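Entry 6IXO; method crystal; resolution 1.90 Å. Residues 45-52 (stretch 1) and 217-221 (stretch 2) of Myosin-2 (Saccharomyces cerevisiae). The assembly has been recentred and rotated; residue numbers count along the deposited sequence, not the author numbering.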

ATOM      1  N   GLN A  45       0.944   9.681  19.583  1.00 81.52           N
ATOM      2  CA  GLN A  45       1.701  10.812  19.068  1.00 77.62           C
ATOM      3  C   GLN A  45       3.177  10.454  18.927  1.00 68.99           C
ATOM      4  O   GLN A  45       3.956  10.563  19.867  1.00 67.34           O
ATOM      5  CB  GLN A  45       1.507  12.031  19.976  1.00 82.38           C
ATOM      6  CG  GLN A  45       0.067  12.555  19.957  1.00 88.84           C
ATOM      7  CD  GLN A  45      -0.200  13.626  21.004  1.00 99.36           C
ATOM      8  OE1 GLN A  45       0.692  14.012  21.761  1.00102.42           O
ATOM      9  NE2 GLN A  45      -1.441  14.107  21.052  1.00103.78           N
ATOM     10  N   LEU A  46       3.542  10.004  17.736  1.00 63.86           N
ATOM     11  CA  LEU A  46       4.923   9.633  17.438  1.00 59.70           C
ATOM     12  C   LEU A  46       5.684  10.783  16.851  1.00 60.18           C
ATOM     13  O   LEU A  46       5.188  11.459  15.950  1.00 63.10           O
ATOM     14  CB  LEU A  46       4.972   8.465  16.446  1.00 56.34           C
ATOM     15  CG  LEU A  46       4.273   7.208  16.912  1.00 55.17           C
ATOM     16  CD1 LEU A  46       4.345   6.143  15.819  1.00 52.21           C
ATOM     17  CD2 LEU A  46       4.929   6.734  18.188  1.00 55.43           C
ATOM     18  N   SER A  47       6.900  10.997  17.338  1.00 54.90           N
ATOM     19  CA  SER A  47       7.820  11.868  16.633  1.00 55.82           C
ATOM     20  C   SER A  47       8.333  11.139  15.392  1.00 53.71           C
ATOM     21  O   SER A  47       8.261   9.907  15.304  1.00 51.05           O
ATOM     22  CB  SER A  47       8.986  12.271  17.527  1.00 64.59           C
ATOM     23  OG  SER A  47       9.806  11.138  17.733  1.00 69.67           O
ATOM     24  N   LYS A  48       8.870  11.887  14.434  1.00 54.49           N
ATOM     25  CA  LYS A  48       9.362  11.262  13.216  1.00 55.36           C
ATOM     26  C   LYS A  48      10.551  10.368  13.535  1.00 48.12           C
ATOM     27  O   LYS A  48      10.733   9.349  12.888  1.00 45.72           O
ATOM     28  CB  LYS A  48       9.719  12.316  12.165  1.00 64.82           C
ATOM     29  CG  LYS A  48       8.473  12.952  11.563  1.00 75.40           C
ATOM     30  CD  LYS A  48       8.757  14.100  10.609  1.00 82.15           C
ATOM     31  CE  LYS A  48       7.440  14.674  10.082  1.00 85.70           C
ATOM     32  NZ  LYS A  48       7.634  15.798   9.125  1.00 87.43           N
ATOM     33  N   ARG A  49      11.342  10.727  14.549  1.00 46.74           N
ATOM     34  CA  ARG A  49      12.524   9.918  14.825  1.00 47.98           C
ATOM     35  C   ARG A  49      12.181   8.491  15.311  1.00 47.60           C
ATOM     36  O   ARG A  49      12.971   7.581  15.110  1.00 49.26           O
ATOM     37  CB  ARG A  49      13.451  10.627  15.830  1.00 47.67           C
ATOM     38  CG  ARG A  49      13.071  10.466  17.282  1.00 52.77           C
ATOM     39  CD  ARG A  49      13.981  11.347  18.146  1.00 70.08           C
ATOM     40  NE  ARG A  49      13.915  11.009  19.563  1.00 85.52           N
ATOM     41  CZ  ARG A  49      14.813  11.402  20.465  1.00 98.26           C
ATOM     42  NH1 ARG A  49      15.860  12.140  20.097  1.00102.25           N
ATOM     43  NH2 ARG A  49      14.674  11.048  21.735  1.00102.70           N
ATOM     44  N   ASP A  50      11.012   8.297  15.925  1.00 46.70           N
ATOM     45  CA  ASP A  50      10.568   6.967  16.373  1.00 51.37           C
ATOM     46  C   ASP A  50      10.176   6.066  15.198  1.00 48.62           C
ATOM     47  O   ASP A  50      10.179   4.840  15.304  1.00 50.40           O
ATOM     48  CB  ASP A  50       9.372   7.084  17.328  1.00 62.74           C
ATOM     49  CG  ASP A  50       9.706   7.827  18.617  1.00 72.85           C
ATOM     50  OD1 ASP A  50      10.881   7.781  19.054  1.00 75.81           O
ATOM     51  OD2 ASP A  50       8.780   8.452  19.191  1.00 77.32           O
ATOM     52  N   VAL A  51       9.828   6.690  14.081  1.00 37.49           N
ATOM     53  CA  VAL A  51       9.384   5.977  12.910  1.00 35.79           C
ATOM     54  C   VAL A  51      10.562   5.672  11.987  1.00 35.35           C
ATOM     55  O   VAL A  51      10.712   4.561  11.506  1.00 36.07           O
ATOM     56  CB  VAL A  51       8.316   6.774  12.132  1.00 39.27           C
ATOM     57  CG1 VAL A  51       7.922   6.024  10.866  1.00 37.15           C
ATOM     58  CG2 VAL A  51       7.088   7.013  13.028  1.00 35.64           C
ATOM     59  N   VAL A  52      11.415   6.662  11.744  1.00 35.97           N
ATOM     60  CA  VAL A  52      12.465   6.418  10.770  1.00 37.03           C
ATOM     61  C   VAL A  52      13.832   6.239  11.447  1.00 38.65           C
ATOM     62  O   VAL A  52      14.840   6.649  10.891  1.00 33.43           O
ATOM     63  CB  VAL A  52      12.496   7.559   9.705  1.00 33.52           C
ATOM     64  CG1 VAL A  52      11.158   7.501   8.834  1.00 33.08           C
ATOM     65  CG2 VAL A  52      12.690   8.930  10.344  1.00 38.14           C
ATOM     66  N   LYS A 217      -1.251   7.530   8.896  1.00 34.62           N
ATOM     67  CA  LYS A 217      -1.358   8.785   9.648  1.00 35.77           C
ATOM     68  C   LYS A 217      -0.285   8.917  10.753  1.00 41.69           C
ATOM     69  O   LYS A 217       0.424   9.955  10.876  1.00 44.32           O
ATOM     70  CB  LYS A 217      -2.772   8.893  10.257  1.00 37.55           C
ATOM     71  CG  LYS A 217      -3.017  10.230  10.918  1.00 50.60           C
ATOM     72  CD  LYS A 217      -4.498  10.577  11.024  1.00 61.49           C
ATOM     73  CE  LYS A 217      -4.651  12.046  11.471  1.00 72.26           C
ATOM     74  NZ  LYS A 217      -6.047  12.559  11.309  1.00 78.99           N
ATOM     75  N   SER A 218      -0.161   7.866  11.562  1.00 38.31           N
ATOM     76  CA  SER A 218       0.723   7.928  12.724  1.00 45.02           C
ATOM     77  C   SER A 218       2.163   7.944  12.278  1.00 45.83           C
ATOM     78  O   SER A 218       3.008   8.536  12.969  1.00 45.89           O
ATOM     79  CB  SER A 218       0.519   6.759  13.678  1.00 47.56           C
ATOM     80  OG  SER A 218      -0.771   6.788  14.272  1.00 55.15           O
ATOM     81  N   PHE A 219       2.454   7.286  11.149  1.00 40.10           N
ATOM     82  CA  PHE A 219       3.852   7.197  10.701  1.00 40.90           C
ATOM     83  C   PHE A 219       4.213   8.337   9.769  1.00 41.16           C
ATOM     84  O   PHE A 219       5.238   8.264   9.086  1.00 41.96           O
ATOM     85  CB  PHE A 219       4.155   5.856  10.001  1.00 33.11           C
ATOM     86  CG  PHE A 219       4.065   4.660  10.910  1.00 39.19           C
ATOM     87  CD1 PHE A 219       3.774   4.815  12.267  1.00 42.28           C
ATOM     88  CD2 PHE A 219       4.231   3.367  10.399  1.00 40.89           C
ATOM     89  CE1 PHE A 219       3.654   3.714  13.113  1.00 45.48           C
ATOM     90  CE2 PHE A 219       4.120   2.266  11.233  1.00 41.64           C
ATOM     91  CZ  PHE A 219       3.829   2.441  12.602  1.00 46.77           C
ATOM     92  N   HIS A 220       3.360   9.367   9.739  1.00 38.27           N
ATOM     93  CA  HIS A 220       3.605  10.589   8.979  1.00 42.24           C
ATOM     94  C   HIS A 220       3.797  10.319   7.493  1.00 39.79           C
ATOM     95  O   HIS A 220       4.662  10.885   6.862  1.00 39.16           O
ATOM     96  CB  HIS A 220       4.840  11.324   9.554  1.00 46.37           C
ATOM     97  CG  HIS A 220       4.790  11.481  11.041  1.00 54.46           C
ATOM     98  ND1 HIS A 220       3.909  12.340  11.664  1.00 65.19           N
ATOM     99  CD2 HIS A 220       5.487  10.872  12.028  1.00 55.93           C
ATOM    100  CE1 HIS A 220       4.082  12.266  12.971  1.00 65.77           C
ATOM    101  NE2 HIS A 220       5.032  11.384  13.220  1.00 63.24           N
ATOM    102  N   ILE A 221       2.980   9.450   6.931  1.00 37.41           N
ATOM    103  CA  ILE A 221       3.082   9.149   5.509  1.00 38.82           C
ATOM    104  C   ILE A 221       2.289  10.162   4.723  1.00 40.00           C
ATOM    105  O   ILE A 221       1.169  10.499   5.100  1.00 41.75           O
ATOM    106  CB  ILE A 221       2.535   7.743   5.167  1.00 37.38           C
ATOM    107  CG1 ILE A 221       3.329   6.677   5.903  1.00 43.55           C
ATOM    108  CG2 ILE A 221       2.618   7.499   3.656  1.00 30.36           C
ATOM    109  CD1 ILE A 221       4.793   6.689   5.537  1.00 45.76           C
TER
HETATM  110  O   HOH W   1       2.311  10.089  15.047  1.00 60.71           O

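Contacts between segments far apart in sequence often rest on a simple economy: a few polar bonds fix the register, and apolar side chains fill the space around them. Residues 45-52 and 217-221 of the yeast myosin Myosin-2 illustrate the principle on a small scale, burying 307 Å² summed over both sides. Leu46 lies in an extended segment before a short turn of weakly bonded helix, while the second stretch carries the end of a helix and the residues that leave it. The CA atoms of Leu46 and Ser218 lie 6.5 Å apart, and those of Val51 and Phe219 6.1 Å apart.

The one direct hydrogen bond across the contact joins a side chain to the backbone. His220 adopts positive phi and psi (59/43) just after the helix, and its CA-to-CB bond points toward the first stretch. Its imidazole NE2 donates to Leu46 O at 2.7 Å, with an N-H...O angle of 144°. The carbonyl oxygen sits at the edge of the ring, near its plane, where the N-H group can reach it. The bond also identifies NE2 as a protonated nitrogen.

Water supplies a second polar link. Water 1 accepts from Leu46 N at 3.0 Å and donates to Ser218 O at 2.7 Å, bridging two backbone groups too far apart to bond directly. The amide and the carbonyl of Leu46 are thus both engaged, one through solvent and the other by the histidine.

Apolar packing occupies the neighbouring space. The CA-to-CB bond of Leu46 points toward the second stretch, and its m,t rotamer places Leu46 CD1 3.7 Å from Phe219 CE1, at the edge of the aromatic ring. Val51 approaches the same phenylalanine at its base, with Val51 CG1 3.9 Å from Phe219 CB. These are van der Waals contacts, and they draw on both the ring and the aliphatic root of Phe219.

The histidine ring offers a different surface again. Lys48 CG lies 4.1 Å from the centroid of the His220 ring and 29° off its normal, a CH-pi contact in which an aliphatic methylene covers one aromatic face. The lysine thus contributes through its hydrocarbon portion rather than its charge.

Local bonds shape the first stretch. Asp50 N donates to Ser47 O at 3.2 Å, and Val51 N to Lys48 O at 3.1 Å, folding the turn that carries both Lys48 and Val51; a weak bond from Ser47 OG to Asp50 OD2, 3.2 Å long, supplements it.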